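Local coordinates for solute-binding periplasmic protein of iron/siderophore ABC transporter (Yersinia pestis, PDB 6B2Y) that probably captures chelated iron in the periplasm and hands it to an ABC transporter for uptake across the inner membrane, at residues G232-G235 / K236-G240. Sequence-based numbering, arbitrary orientation.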
loop_
_atom_site.group_PDB
_atom_site.type_symbol
_atom_site.label_atom_id
_atom_site.label_comp_id
_atom_site.label_asym_id
_atom_site.label_seq_id
_atom_site.Cartn_x
_atom_site.Cartn_y
_atom_site.Cartn_z
ATOM N N GLY A 232 13.325 -1.913 9.891
ATOM C CA GLY A 232 12.801 -0.912 8.990
ATOM C C GLY A 232 11.495 -0.373 9.533
ATOM O O GLY A 232 10.744 -1.082 10.201
ATOM N N THR A 233 11.242 0.908 9.283
ATOM C CA THR A 233 10.075 1.545 9.866
ATOM C C THR A 233 9.728 2.768 9.024
ATOM O O THR A 233 10.367 3.041 8.002
ATOM C CB THR A 233 10.321 1.906 11.339
ATOM O OG1 THR A 233 9.091 2.312 11.944
ATOM C CG2 THR A 233 11.359 3.020 11.475
ATOM N N ALA A 234 8.691 3.479 9.452
ATOM C CA ALA A 234 8.235 4.719 8.837
ATOM C C ALA A 234 8.441 5.872 9.804
ATOM O O ALA A 234 8.148 5.753 11.002
ATOM C CB ALA A 234 6.754 4.636 8.454
ATOM N N GLY A 235 8.936 6.994 9.278
ATOM C CA GLY A 235 9.127 8.185 10.092
ATOM C C GLY A 235 8.131 9.284 9.772
ATOM O O GLY A 235 6.946 9.180 10.113
ATOM N N LYS A 236 8.593 10.343 9.105
ATOM C CA LYS A 236 7.722 11.471 8.754
ATOM C C LYS A 236 7.047 11.232 7.403
ATOM O O LYS A 236 7.334 11.889 6.393
ATOM C CB LYS A 236 8.515 12.771 8.735
ATOM C CG LYS A 236 9.312 13.043 10.001
ATOM C CD LYS A 236 10.543 13.886 9.648
ATOM C CE LYS A 236 10.962 14.756 10.814
ATOM N NZ LYS A 236 11.585 13.915 11.861
ATOM N N GLY A 237 6.109 10.285 7.403
ATOM C CA GLY A 237 5.386 9.915 6.209
ATOM C C GLY A 237 5.151 8.419 6.184
ATOM O O GLY A 237 5.251 7.751 7.212
ATOM N N ASN A 238 4.835 7.917 4.992
ATOM C CA ASN A 238 4.417 6.528 4.793
ATOM C C ASN A 238 3.465 6.074 5.896
ATOM O O ASN A 238 2.546 6.816 6.245
ATOM C CB ASN A 238 5.640 5.634 4.690
ATOM C CG ASN A 238 5.313 4.275 4.067
ATOM O OD1 ASN A 238 5.276 3.275 4.770
ATOM N ND2 ASN A 238 5.049 4.248 2.763
ATOM N N MET A 239 3.661 4.867 6.462
ATOM C CA MET A 239 2.701 4.366 7.428
ATOM C C MET A 239 2.693 5.190 8.707
ATOM O O MET A 239 1.716 5.118 9.459
ATOM C CB MET A 239 2.992 2.888 7.730
ATOM C CG MET A 239 2.713 1.970 6.555
ATOM S SD MET A 239 1.926 0.478 7.171
ATOM C CE MET A 239 2.004 -0.677 5.794
ATOM N N GLY A 240 3.747 5.980 8.951
ATOM C CA GLY A 240 3.685 6.984 10.002
ATOM C C GLY A 240 2.472 7.884 9.870
ATOM O O GLY A 240 1.848 8.257 10.869
#
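Ala-234 points its methyl toward the inside of the turn that follows, and the backbone of the next few residues curls round that one carbon. Ala-234 CB lies 3.3 Å from Gly-240 N, a close approach to the first turn of the helix, and 3.7 Å from Gly-237 O. Asn-238 CB sits 4.1 Å from Ala-234 CB, while the CB of Met-239 touches the methyl from the helix side before its thioether runs off elsewhere.

The chain bends sharply through an inverse gamma turn centred on Lys-236, closed by a weak, bent hydrogen bond from Gly-237 N to Gly-235 O of 3.0 Å. Gly-237, with phi at 142°, takes a conformation in which a CB would jam against the preceding carbonyl oxygen. At Gly-240 a CB would collide with Gly-235 O; with no side chain there, its backbone can lie this close to the end of the strand.

Asn-238 has CG anti to its own N (chi1 -163°), which sets the amide beside its own carbonyl carbon, facing the peptide that follows. There Asn-238 OD1 accepts a weak bond from Met-239 N at 2.8 Å, and the other end of the amide is tied down too: ND2 donates to Arg-165 O and, weakly, to Tyr-334 O. Lys-236 turns its chain away from the turn, bends at its last torsion and gives NZ to the carbonyls of Lys-253 and Leu-256.

This strand-turn-helix unit, in the mixed-sheet lobe of a two-lobed periplasmic binding protein, carries strand 232-234, paired antiparallel with strand 260-262, into helix 239-245. Thr-233 and Met-239 both pack on strand 217-221 of the mixed sheet, and Ala-234 O is bonded by Asn-250 ND2, from strand 249-250, at one edge of that sheet.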